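Local coordinates for protein Afp3 (Serratia entomophila, PDB 6RBN) that probably forms part of the contractile sheath around the inner tube of the antifeeding prophage, a phage-tail-like injection system, at residues Ala168-Leu173 and Leu185-Val190; Tyr127-Glu132 and Ala141-Leu146; Gly200-Ala205 and Pro348-Phe353; Glu309-Leu314 and Ile319-His324. All coordinates share one frame; numbering follows the deposited sequence.

Contact 1: Ala168-Leu173 and Leu185-Val190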
loop_
_atom_site.group_PDB
_atom_site.type_symbol
_atom_site.label_atom_id
_atom_site.label_comp_id
_atom_site.label_asym_id
_atom_site.label_seq_id
_atom_site.Cartn_x
_atom_site.Cartn_y
_atom_site.Cartn_z
ATOM N N ALA D 168 43.465 -11.280 71.023
ATOM C CA ALA D 168 44.510 -10.579 70.290
ATOM C C ALA D 168 44.117 -10.341 68.838
ATOM O O ALA D 168 44.545 -9.353 68.234
ATOM C CB ALA D 168 45.817 -11.363 70.363
ATOM N N VAL D 169 43.305 -11.229 68.263
ATOM C CA VAL D 169 42.849 -11.042 66.892
ATOM C C VAL D 169 41.701 -10.040 66.834
ATOM O O VAL D 169 41.670 -9.168 65.959
ATOM C CB VAL D 169 42.462 -12.403 66.282
ATOM C CG1 VAL D 169 41.851 -12.237 64.906
ATOM C CG2 VAL D 169 43.681 -13.296 66.191
ATOM N N TYR D 170 40.759 -10.126 67.780
ATOM C CA TYR D 170 39.604 -9.230 67.767
ATOM C C TYR D 170 39.998 -7.798 68.101
ATOM O O TYR D 170 39.330 -6.856 67.663
ATOM C CB TYR D 170 38.540 -9.709 68.756
ATOM C CG TYR D 170 37.865 -11.015 68.402
ATOM C CD1 TYR D 170 37.935 -11.538 67.119
ATOM C CD2 TYR D 170 37.165 -11.729 69.364
ATOM C CE1 TYR D 170 37.324 -12.734 66.804
ATOM C CE2 TYR D 170 36.551 -12.926 69.057
ATOM C CZ TYR D 170 36.633 -13.421 67.776
ATOM O OH TYR D 170 36.023 -14.611 67.462
ATOM N N GLY D 171 41.069 -7.612 68.873
ATOM C CA GLY D 171 41.550 -6.271 69.145
ATOM C C GLY D 171 42.325 -5.674 67.991
ATOM O O GLY D 171 42.307 -4.456 67.799
ATOM N N ALA D 172 43.008 -6.511 67.210
ATOM C CA ALA D 172 43.748 -6.023 66.055
ATOM C C ALA D 172 42.831 -5.678 64.891
ATOM O O ALA D 172 43.202 -4.868 64.036
ATOM C CB ALA D 172 44.780 -7.060 65.614
ATOM N N LEU D 173 41.643 -6.273 64.842
ATOM C CA LEU D 173 40.699 -6.044 63.759
ATOM C C LEU D 173 39.604 -5.058 64.125
ATOM O O LEU D 173 38.754 -4.761 63.282
ATOM C CB LEU D 173 40.061 -7.367 63.330
ATOM C CG LEU D 173 41.019 -8.408 62.761
ATOM C CD1 LEU D 173 40.282 -9.692 62.434
ATOM C CD2 LEU D 173 41.722 -7.860 61.546
ATOM N N LEU D 185 32.605 -8.813 61.431
ATOM C CA LEU D 185 33.267 -9.735 62.342
ATOM C C LEU D 185 32.266 -10.712 62.939
ATOM O O LEU D 185 31.164 -10.326 63.336
ATOM C CB LEU D 185 33.970 -8.960 63.456
ATOM C CG LEU D 185 34.723 -9.735 64.536
ATOM C CD1 LEU D 185 35.859 -10.528 63.950
ATOM C CD2 LEU D 185 35.239 -8.781 65.584
ATOM N N LEU D 186 32.653 -11.981 62.997
ATOM C CA LEU D 186 31.862 -13.023 63.645
ATOM C C LEU D 186 32.612 -13.455 64.900
ATOM O O LEU D 186 33.419 -14.384 64.873
ATOM C CB LEU D 186 31.617 -14.196 62.713
ATOM C CG LEU D 186 30.756 -13.918 61.489
ATOM C CD1 LEU D 186 30.668 -15.146 60.611
ATOM C CD2 LEU D 186 29.387 -13.470 61.930
ATOM N N ALA D 187 32.335 -12.774 66.004
ATOM C CA ALA D 187 32.998 -13.060 67.263
ATOM C C ALA D 187 32.306 -14.214 67.978
ATOM O O ALA D 187 31.248 -14.692 67.569
ATOM C CB ALA D 187 33.025 -11.816 68.148
ATOM N N ASP D 188 32.925 -14.660 69.066
ATOM C CA ASP D 188 32.432 -15.795 69.832
ATOM C C ASP D 188 32.464 -15.454 71.310
ATOM O O ASP D 188 33.496 -15.019 71.825
ATOM C CB ASP D 188 33.278 -17.036 69.571
ATOM C CG ASP D 188 33.095 -17.572 68.186
ATOM O OD1 ASP D 188 31.966 -17.505 67.665
ATOM O OD2 ASP D 188 34.089 -18.021 67.583
ATOM N N SER D 189 31.342 -15.660 71.983
ATOM C CA SER D 189 31.297 -15.407 73.410
ATOM C C SER D 189 32.029 -16.512 74.160
ATOM O O SER D 189 32.236 -17.617 73.653
ATOM C CB SER D 189 29.852 -15.307 73.888
ATOM O OG SER D 189 29.809 -15.037 75.275
ATOM N N VAL D 190 32.433 -16.197 75.383
ATOM C CA VAL D 190 33.169 -17.133 76.222
ATOM C C VAL D 190 32.276 -17.732 77.295
ATOM O O VAL D 190 32.218 -18.950 77.458
ATOM C CB VAL D 190 34.397 -16.432 76.839
ATOM C CG1 VAL D 190 35.193 -17.407 77.684
ATOM C CG2 VAL D 190 35.245 -15.822 75.748
#

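Contact 2: Tyr127-Glu132 and Ala141-Leu146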
loop_
_atom_site.group_PDB
_atom_site.type_symbol
_atom_site.label_atom_id
_atom_site.label_comp_id
_atom_site.label_asym_id
_atom_site.label_seq_id
_atom_site.Cartn_x
_atom_site.Cartn_y
_atom_site.Cartn_z
ATOM N N TYR D 127 39.588 -17.256 52.136
ATOM C CA TYR D 127 40.949 -16.815 52.407
ATOM C C TYR D 127 41.405 -17.268 53.791
ATOM O O TYR D 127 40.616 -17.331 54.735
ATOM C CB TYR D 127 41.058 -15.295 52.285
ATOM C CG TYR D 127 40.934 -14.809 50.865
ATOM C CD1 TYR D 127 42.038 -14.775 50.025
ATOM C CD2 TYR D 127 39.711 -14.425 50.351
ATOM C CE1 TYR D 127 41.927 -14.349 48.725
ATOM C CE2 TYR D 127 39.589 -14.002 49.052
ATOM C CZ TYR D 127 40.699 -13.964 48.242
ATOM O OH TYR D 127 40.578 -13.537 46.943
ATOM N N LEU D 128 42.687 -17.615 53.898
ATOM C CA LEU D 128 43.277 -18.074 55.148
ATOM C C LEU D 128 44.496 -17.233 55.492
ATOM O O LEU D 128 45.244 -16.820 54.606
ATOM C CB LEU D 128 43.708 -19.538 55.085
ATOM C CG LEU D 128 42.673 -20.631 54.857
ATOM C CD1 LEU D 128 43.362 -21.976 54.924
ATOM C CD2 LEU D 128 41.545 -20.544 55.852
ATOM N N TYR D 129 44.697 -16.999 56.784
ATOM C CA TYR D 129 45.899 -16.336 57.290
ATOM C C TYR D 129 46.494 -17.171 58.411
ATOM O O TYR D 129 46.007 -17.111 59.554
ATOM C CB TYR D 129 45.582 -14.928 57.783
ATOM C CG TYR D 129 46.791 -14.183 58.292
ATOM C CD1 TYR D 129 47.749 -13.702 57.413
ATOM C CD2 TYR D 129 46.971 -13.953 59.649
ATOM C CE1 TYR D 129 48.853 -13.020 57.869
ATOM C CE2 TYR D 129 48.073 -13.270 60.113
ATOM C CZ TYR D 129 49.009 -12.808 59.216
ATOM O OH TYR D 129 50.111 -12.127 59.670
ATOM N N PRO D 130 47.533 -17.967 58.144
ATOM C CA PRO D 130 48.144 -18.770 59.212
ATOM C C PRO D 130 48.921 -17.928 60.214
ATOM O O PRO D 130 49.904 -17.266 59.871
ATOM C CB PRO D 130 49.057 -19.731 58.448
ATOM C CG PRO D 130 49.355 -19.040 57.175
ATOM C CD PRO D 130 48.135 -18.247 56.829
ATOM N N LEU D 131 48.470 -17.948 61.465
ATOM C CA LEU D 131 49.048 -17.153 62.539
ATOM C C LEU D 131 49.271 -18.085 63.718
ATOM O O LEU D 131 48.307 -18.529 64.348
ATOM C CB LEU D 131 48.120 -15.982 62.881
ATOM C CG LEU D 131 48.487 -14.804 63.785
ATOM C CD1 LEU D 131 48.211 -15.096 65.234
ATOM C CD2 LEU D 131 49.943 -14.431 63.588
ATOM N N GLU D 132 50.540 -18.382 64.013
ATOM C CA GLU D 132 50.876 -19.556 64.816
ATOM C C GLU D 132 50.607 -19.348 66.302
ATOM O O GLU D 132 49.784 -20.050 66.896
ATOM C CB GLU D 132 52.341 -19.940 64.589
ATOM C CG GLU D 132 52.778 -21.184 65.347
ATOM C CD GLU D 132 52.111 -22.457 64.851
ATOM O OE1 GLU D 132 51.750 -22.525 63.657
ATOM O OE2 GLU D 132 51.944 -23.392 65.661
ATOM N N ALA D 141 50.009 -6.668 63.913
ATOM C CA ALA D 141 49.983 -5.263 63.527
ATOM C C ALA D 141 49.959 -5.105 62.015
ATOM O O ALA D 141 49.418 -4.121 61.503
ATOM C CB ALA D 141 51.184 -4.526 64.117
ATOM N N ALA D 142 50.530 -6.061 61.290
ATOM C CA ALA D 142 50.530 -6.049 59.835
ATOM C C ALA D 142 49.304 -6.720 59.242
ATOM O O ALA D 142 49.207 -6.823 58.016
ATOM C CB ALA D 142 51.792 -6.732 59.303
ATOM N N LEU D 143 48.367 -7.172 60.078
ATOM C CA LEU D 143 47.196 -7.875 59.554
ATOM C C LEU D 143 46.181 -6.969 58.854
ATOM O O LEU D 143 45.762 -7.330 57.740
ATOM C CB LEU D 143 46.551 -8.716 60.664
ATOM C CG LEU D 143 45.324 -9.529 60.249
ATOM C CD1 LEU D 143 45.684 -10.528 59.170
ATOM C CD2 LEU D 143 44.725 -10.236 61.447
ATOM N N PRO D 144 45.735 -5.817 59.400
ATOM C CA PRO D 144 44.725 -5.032 58.662
ATOM C C PRO D 144 45.235 -4.386 57.383
ATOM O O PRO D 144 44.414 -3.964 56.560
ATOM C CB PRO D 144 44.298 -3.958 59.671
ATOM C CG PRO D 144 44.666 -4.483 60.969
ATOM C CD PRO D 144 45.934 -5.210 60.734
ATOM N N ASP D 145 46.548 -4.298 57.188
ATOM C CA ASP D 145 47.085 -3.794 55.936
ATOM C C ASP D 145 47.138 -4.865 54.857
ATOM O O ASP D 145 47.122 -4.528 53.672
ATOM C CB ASP D 145 48.479 -3.216 56.163
ATOM C CG ASP D 145 48.458 -1.984 57.045
ATOM O OD1 ASP D 145 47.435 -1.268 57.037
ATOM O OD2 ASP D 145 49.460 -1.731 57.745
ATOM N N LEU D 146 47.210 -6.139 55.244
ATOM C CA LEU D 146 47.154 -7.230 54.280
ATOM C C LEU D 146 45.733 -7.555 53.853
ATOM O O LEU D 146 45.543 -8.137 52.781
ATOM C CB LEU D 146 47.797 -8.490 54.857
ATOM C CG LEU D 146 49.299 -8.494 55.116
ATOM C CD1 LEU D 146 49.687 -9.781 55.803
ATOM C CD2 LEU D 146 50.062 -8.326 53.824
#

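Contact 3: Gly200-Ala205 and Pro348-Phe353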
loop_
_atom_site.group_PDB
_atom_site.type_symbol
_atom_site.label_atom_id
_atom_site.label_comp_id
_atom_site.label_asym_id
_atom_site.label_seq_id
_atom_site.Cartn_x
_atom_site.Cartn_y
_atom_site.Cartn_z
ATOM N N GLY D 200 30.054 -2.372 70.884
ATOM C CA GLY D 200 28.736 -2.049 70.381
ATOM C C GLY D 200 28.711 -1.572 68.948
ATOM O O GLY D 200 27.863 -0.756 68.578
ATOM N N SER D 201 29.637 -2.058 68.132
ATOM C CA SER D 201 29.640 -1.702 66.724
ATOM C C SER D 201 28.670 -2.586 65.957
ATOM O O SER D 201 28.463 -3.753 66.293
ATOM C CB SER D 201 31.042 -1.838 66.134
ATOM O OG SER D 201 31.449 -3.191 66.122
ATOM N N ALA D 202 28.093 -2.029 64.899
ATOM C CA ALA D 202 27.098 -2.745 64.114
ATOM C C ALA D 202 27.699 -3.769 63.164
ATOM O O ALA D 202 26.949 -4.436 62.451
ATOM C CB ALA D 202 26.248 -1.755 63.315
ATOM N N GLN D 203 29.018 -3.922 63.142
ATOM C CA GLN D 203 29.688 -4.830 62.227
ATOM C C GLN D 203 30.025 -6.168 62.869
ATOM O O GLN D 203 30.787 -6.943 62.291
ATOM C CB GLN D 203 30.973 -4.187 61.706
ATOM C CG GLN D 203 30.794 -2.866 60.986
ATOM C CD GLN D 203 29.945 -2.977 59.745
ATOM O OE1 GLN D 203 28.849 -2.432 59.684
ATOM N NE2 GLN D 203 30.443 -3.695 58.750
ATOM N N VAL D 204 29.497 -6.451 64.058
ATOM C CA VAL D 204 29.918 -7.596 64.857
ATOM C C VAL D 204 28.696 -8.427 65.218
ATOM O O VAL D 204 27.684 -7.886 65.672
ATOM C CB VAL D 204 30.671 -7.148 66.128
ATOM C CG1 VAL D 204 30.999 -8.327 67.024
ATOM C CG2 VAL D 204 31.944 -6.445 65.752
ATOM N N ALA D 205 28.789 -9.738 65.001
ATOM C CA ALA D 205 27.783 -10.697 65.439
ATOM C C ALA D 205 28.464 -11.759 66.288
ATOM O O ALA D 205 29.318 -12.499 65.791
ATOM C CB ALA D 205 27.080 -11.337 64.243
ATOM N N PRO D 348 20.456 -9.107 58.980
ATOM C CA PRO D 348 20.155 -8.978 57.540
ATOM C C PRO D 348 19.920 -7.554 57.067
ATOM O O PRO D 348 20.059 -7.283 55.871
ATOM C CB PRO D 348 18.895 -9.829 57.370
ATOM C CG PRO D 348 18.250 -9.787 58.650
ATOM C CD PRO D 348 19.347 -9.829 59.643
ATOM N N VAL D 349 19.567 -6.636 57.964
ATOM C CA VAL D 349 19.471 -5.233 57.579
ATOM C C VAL D 349 20.862 -4.639 57.420
ATOM O O VAL D 349 21.117 -3.846 56.505
ATOM C CB VAL D 349 18.626 -4.466 58.611
ATOM C CG1 VAL D 349 18.523 -2.995 58.254
ATOM C CG2 VAL D 349 17.252 -5.087 58.722
ATOM N N ARG D 350 21.798 -5.042 58.279
ATOM C CA ARG D 350 23.151 -4.506 58.223
ATOM C C ARG D 350 23.921 -5.032 57.019
ATOM O O ARG D 350 24.594 -4.263 56.326
ATOM C CB ARG D 350 23.887 -4.839 59.517
ATOM C CG ARG D 350 25.359 -4.487 59.545
ATOM C CD ARG D 350 25.619 -2.995 59.636
ATOM N NE ARG D 350 25.791 -2.375 58.330
ATOM C CZ ARG D 350 25.940 -1.070 58.136
ATOM N NH1 ARG D 350 25.948 -0.240 59.170
ATOM N NH2 ARG D 350 26.089 -0.593 56.910
ATOM N N ARG D 351 23.834 -6.334 56.748
ATOM C CA ARG D 351 24.569 -6.908 55.630
ATOM C C ARG D 351 23.911 -6.651 54.282
ATOM O O ARG D 351 24.546 -6.893 53.254
ATOM C CB ARG D 351 24.759 -8.413 55.825
ATOM C CG ARG D 351 25.709 -8.761 56.951
ATOM C CD ARG D 351 25.901 -10.257 57.091
ATOM N NE ARG D 351 26.597 -10.836 55.948
ATOM C CZ ARG D 351 26.042 -11.685 55.091
ATOM N NH1 ARG D 351 24.784 -12.062 55.252
ATOM N NH2 ARG D 351 26.750 -12.163 54.077
ATOM N N LEU D 352 22.661 -6.189 54.255
ATOM C CA LEU D 352 22.083 -5.712 53.006
ATOM C C LEU D 352 22.728 -4.402 52.582
ATOM O O LEU D 352 23.097 -4.228 51.416
ATOM C CB LEU D 352 20.575 -5.536 53.147
ATOM C CG LEU D 352 19.844 -4.988 51.924
ATOM C CD1 LEU D 352 19.948 -5.943 50.758
ATOM C CD2 LEU D 352 18.400 -4.704 52.264
ATOM N N PHE D 353 22.870 -3.467 53.522
ATOM C CA PHE D 353 23.540 -2.206 53.244
ATOM C C PHE D 353 25.027 -2.378 52.978
ATOM O O PHE D 353 25.585 -1.629 52.177
ATOM C CB PHE D 353 23.317 -1.229 54.396
ATOM C CG PHE D 353 21.989 -0.538 54.350
ATOM C CD1 PHE D 353 21.853 0.670 53.692
ATOM C CD2 PHE D 353 20.870 -1.111 54.918
ATOM C CE1 PHE D 353 20.633 1.307 53.637
ATOM C CE2 PHE D 353 19.644 -0.479 54.860
ATOM C CZ PHE D 353 19.529 0.730 54.217
#

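Contact 4: Glu309-Leu314 and Ile319-His324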
loop_
_atom_site.group_PDB
_atom_site.type_symbol
_atom_site.label_atom_id
_atom_site.label_comp_id
_atom_site.label_asym_id
_atom_site.label_seq_id
_atom_site.Cartn_x
_atom_site.Cartn_y
_atom_site.Cartn_z
ATOM N N GLU D 309 15.502 -18.951 79.567
ATOM C CA GLU D 309 15.590 -17.888 80.561
ATOM C C GLU D 309 16.956 -17.215 80.555
ATOM O O GLU D 309 17.075 -16.039 80.913
ATOM C CB GLU D 309 15.268 -18.439 81.950
ATOM C CG GLU D 309 13.801 -18.773 82.144
ATOM C CD GLU D 309 13.434 -20.152 81.644
ATOM O OE1 GLU D 309 14.342 -20.926 81.278
ATOM O OE2 GLU D 309 12.227 -20.449 81.588
ATOM N N GLN D 310 18.001 -17.944 80.169
ATOM C CA GLN D 310 19.302 -17.307 80.014
ATOM C C GLN D 310 19.474 -16.728 78.615
ATOM O O GLN D 310 20.323 -15.857 78.404
ATOM C CB GLN D 310 20.424 -18.277 80.383
ATOM C CG GLN D 310 20.454 -19.573 79.639
ATOM C CD GLN D 310 21.535 -20.478 80.170
ATOM O OE1 GLN D 310 22.329 -20.081 81.018
ATOM N NE2 GLN D 310 21.555 -21.715 79.698
ATOM N N GLN D 311 18.694 -17.194 77.641
ATOM C CA GLN D 311 18.679 -16.492 76.364
ATOM C C GLN D 311 17.869 -15.204 76.451
ATOM O O GLN D 311 18.141 -14.256 75.706
ATOM C CB GLN D 311 18.136 -17.401 75.255
ATOM C CG GLN D 311 18.335 -16.843 73.849
ATOM C CD GLN D 311 17.867 -17.768 72.757
ATOM O OE1 GLN D 311 17.351 -18.852 73.019
ATOM N NE2 GLN D 311 18.042 -17.341 71.513
ATOM N N ALA D 312 16.913 -15.128 77.378
ATOM C CA ALA D 312 16.128 -13.921 77.593
ATOM C C ALA D 312 16.944 -12.769 78.161
ATOM O O ALA D 312 16.526 -11.616 78.025
ATOM C CB ALA D 312 14.957 -14.216 78.528
ATOM N N GLU D 313 18.073 -13.045 78.808
ATOM C CA GLU D 313 18.987 -11.998 79.236
ATOM C C GLU D 313 20.137 -11.805 78.262
ATOM O O GLU D 313 20.900 -10.846 78.407
ATOM C CB GLU D 313 19.545 -12.311 80.629
ATOM C CG GLU D 313 20.430 -13.536 80.672
ATOM C CD GLU D 313 20.901 -13.876 82.069
ATOM O OE1 GLU D 313 20.523 -13.155 83.016
ATOM O OE2 GLU D 313 21.646 -14.867 82.222
ATOM N N LEU D 314 20.269 -12.693 77.281
ATOM C CA LEU D 314 21.298 -12.621 76.255
ATOM C C LEU D 314 20.811 -12.034 74.940
ATOM O O LEU D 314 21.561 -11.295 74.303
ATOM C CB LEU D 314 21.879 -14.016 76.006
ATOM C CG LEU D 314 23.173 -14.434 76.705
ATOM C CD1 LEU D 314 23.149 -14.239 78.201
ATOM C CD2 LEU D 314 23.383 -15.906 76.403
ATOM N N ILE D 319 23.967 -11.834 71.089
ATOM C CA ILE D 319 24.653 -13.036 71.538
ATOM C C ILE D 319 24.360 -14.230 70.636
ATOM O O ILE D 319 25.250 -15.054 70.395
ATOM C CB ILE D 319 24.329 -13.352 73.014
ATOM C CG1 ILE D 319 24.664 -12.145 73.890
ATOM C CG2 ILE D 319 25.188 -14.475 73.527
ATOM C CD1 ILE D 319 26.117 -11.714 73.839
ATOM N N ASN D 320 23.127 -14.342 70.124
ATOM C CA ASN D 320 22.760 -15.197 68.984
ATOM C C ASN D 320 23.057 -16.677 69.256
ATOM O O ASN D 320 23.959 -17.281 68.678
ATOM C CB ASN D 320 23.458 -14.728 67.706
ATOM C CG ASN D 320 23.029 -13.350 67.284
ATOM O OD1 ASN D 320 21.865 -12.989 67.406
ATOM N ND2 ASN D 320 23.969 -12.567 66.778
ATOM N N VAL D 321 22.289 -17.225 70.187
ATOM C CA VAL D 321 22.555 -18.549 70.734
ATOM C C VAL D 321 22.291 -19.634 69.690
ATOM O O VAL D 321 21.296 -19.612 68.967
ATOM C CB VAL D 321 21.700 -18.757 71.994
ATOM C CG1 VAL D 321 21.918 -20.116 72.566
ATOM C CG2 VAL D 321 22.017 -17.689 73.023
ATOM N N ILE D 322 23.219 -20.586 69.600
ATOM C CA ILE D 322 23.009 -21.841 68.885
ATOM C C ILE D 322 22.173 -22.746 69.781
ATOM O O ILE D 322 22.649 -23.204 70.825
ATOM C CB ILE D 322 24.343 -22.517 68.535
ATOM C CG1 ILE D 322 25.270 -21.557 67.793
ATOM C CG2 ILE D 322 24.093 -23.757 67.706
ATOM C CD1 ILE D 322 24.741 -21.097 66.478
ATOM N N ARG D 323 20.938 -23.015 69.380
ATOM C CA ARG D 323 20.006 -23.798 70.177
ATOM C C ARG D 323 19.894 -25.214 69.635
ATOM O O ARG D 323 20.202 -25.488 68.473
ATOM C CB ARG D 323 18.620 -23.148 70.194
ATOM C CG ARG D 323 18.561 -21.823 70.911
ATOM C CD ARG D 323 18.688 -22.006 72.403
ATOM N NE ARG D 323 17.597 -22.811 72.939
ATOM C CZ ARG D 323 16.423 -22.318 73.316
ATOM N NH1 ARG D 323 16.187 -21.020 73.223
ATOM N NH2 ARG D 323 15.487 -23.122 73.793
ATOM N N HIS D 324 19.443 -26.119 70.496
ATOM C CA HIS D 324 19.156 -27.492 70.113
ATOM C C HIS D 324 17.658 -27.736 70.169
ATOM O O HIS D 324 17.031 -27.548 71.217
ATOM C CB HIS D 324 19.878 -28.494 71.013
ATOM C CG HIS D 324 19.727 -29.916 70.568
ATOM N ND1 HIS D 324 18.650 -30.696 70.926
ATOM C CD2 HIS D 324 20.512 -30.694 69.788
ATOM C CE1 HIS D 324 18.779 -31.894 70.386
ATOM N NE2 HIS D 324 19.901 -31.921 69.691
#

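Contact 1: Ala168-Leu173 and Leu185-Val190
Y170 spreads its ring across A187 and the tip of L185, and this one side chain carries most of the contact. The methyl CB of A187 lies off-centre on the ring, 4.2 Å from the Y170 centroid and 29° from the ring normal, a CH-pi approach that the smallness of alanine allows. Along the CD1-CE1 side of the ring, CE1 of Y170 meets CD1 of L185 at 3.9 Å, where a branched aliphatic end suits the carbon part of a tyrosine. With CG anti to the carbonyl carbon (chi1 -67°), the ring leans off the helix toward the strand and carries its hydroxyl over the backbone, OH of Y170 coming to 3.4 Å from CA of A187. D188 flanks that end, but its OD1 is hydrogen-bonded to the hydroxyl of S271, which also bonds to the carbonyl oxygen of L186. All five touching residues are buried, and the touching is chiefly apolar. Helix segment 168-172 and strand segment 185-188 run at 147°, their axes 10.5 Å apart, much as in an alpha/beta layer where a helix precedes the strand it covers. CB of L186 leaves on the side away from Y170, and its side chain packs on helix 271-284, while strand 204-207 pairs in parallel beside 185-188.

Contact 2: Tyr127-Glu132 and Ala141-Leu146
The ring of Y129 has the methyl CD1 of L143 over one face, almost above its centre: CD1 of L143 is 3.7 Å from the Y129 centroid and only 13° off the ring normal, a well-centred CH-pi contact. A second leucine reaches the same ring at a slant, CD1 of L146 lying 3.9 Å from CE1 of Y129, with the two side chains crossing at about a right angle. Three residues apart on a helical turn, L143 and L146 both direct their side chains to the tyrosine, so the aromatic group is gripped at two places. Y129 meets them because its CG stands anti to the backbone N (chi1 -179°), extending the ring from the strand to the helix. Leucine fits here because its forked end can offer a single methyl to a flat surface; the tyrosine supplies a broad apolar plate, and the contact consists of carbon against carbon. I47 and P139 also pack on Y129. Its strand, 127-130, lies between 31-34, to which it is parallel, and 48-49, which runs the other way. The chain leaves this middle strand, passes through helix 137-141, and returns L143 and L146 on helix 143-149.

Contact 3: Gly200-Ala205 and Pro348-Phe353
R350 presses the methylene part of its side chain against A202 and Q203, and here the packing is close. CB of A202 lies 3.9 Å from CD of R350 and sits at the edge of the guanidinium, near its plane, while the carbonyl oxygen of A202 lies beside CG of R350. OE1 of Q203 stands above one face of the guanidinium group, toward its rim, with the amide and guanidinium planes 72° apart. Although OE1 of Q203 is 3.3 Å from NE of R350, the angle is too poor for a hydrogen bond; what remains is an amide oxygen over a cationic plane, which may be mildly favourable electrostatically. The arginine chain starts out opposite its backbone nitrogen (chi1 173°) and then folds twice to get there. A202 and Q203 are the two central residues of a type I beta turn from S201 to V204 that leads into strand 204-207, so the turn offers its corner to helix 347-364 of the sheath C-terminal domain. On the outer side the chain is looser: S201 is partly exposed, and G200, just before the turn, is exposed. Polar ends are held elsewhere. NE2 of Q203 bonds to the carbonyl oxygen of Y183. R350 forms salt bridges with D354 and with E14 of an Afp2 chain, and a cation-pi contact with W344.

Contact 4: Glu309-Leu314 and Ile319-His324
L314 and I319 meet first, their side chains crossing with CD2 of L314 3.7 Å from CG2 of I319. The same leucine methyl also reaches V321, CD2 of L314 to CG2 of V321 at 4.1 Å, so one branch of L314 bridges two beta-branched residues of the returning chain. V321 in turn receives the aliphatic stem of Q311, whose CG lies 3.9 Å from CG2 of V321. Glutamine suits this place by being apolar along its stem and polar at its end: Q311 runs out straight from the helix, and its amide travels past V321 to R323. There, in the model, NH1 of R323 is directed at OE1 of Q311, but the modelled separation is too short to trust, and the geometry of this hydrogen bond is doubtful. The acceptor approaches the guanidinium at its edge, near its plane, and the amide is turned 76° from that plane. R323 curls back toward the helix, and its NH1 is also bonded to OD1 of N308, which helps fix the guanidinium. Further out, W333 packs on Q311. N320 has a positive phi, a conformation asparagine tolerates well; its CB points away from the helix, and ND2 is tied to the carbonyl oxygen of R336. V7 and P8 of another copy of this protein pack on R323 and Q311 respectively. The whole forms a compact reversal in the subtilisin-like domain, from helix 308-311 to strand 322-325, which pairs antiparallel with strand 329-332.

Overall arrangement
Contacts 2, 1 and 3 form a connected series through the subunit. Contact 2 touches contact 1 where CD2 of L143 meets CD2 of L173 at 3.8 Å, helix 143-149 lying against the end of helix 163-172. Contact 1 joins contact 3 through the parallel strands 185-188 and 204-207, with a probable hydrogen bond between N of L185 and O of Q203. Contact 4, nested within the long loop that contact 3 closes, brushes contact 3 through N320 and A205; it lies farthest from contact 2, their centres about 32 Å apart. Contacts 3 and 4 also adjoin other chains, Afp2 at both and another Afp3 copy at contact 4, whereas contacts 1 and 2 are internal.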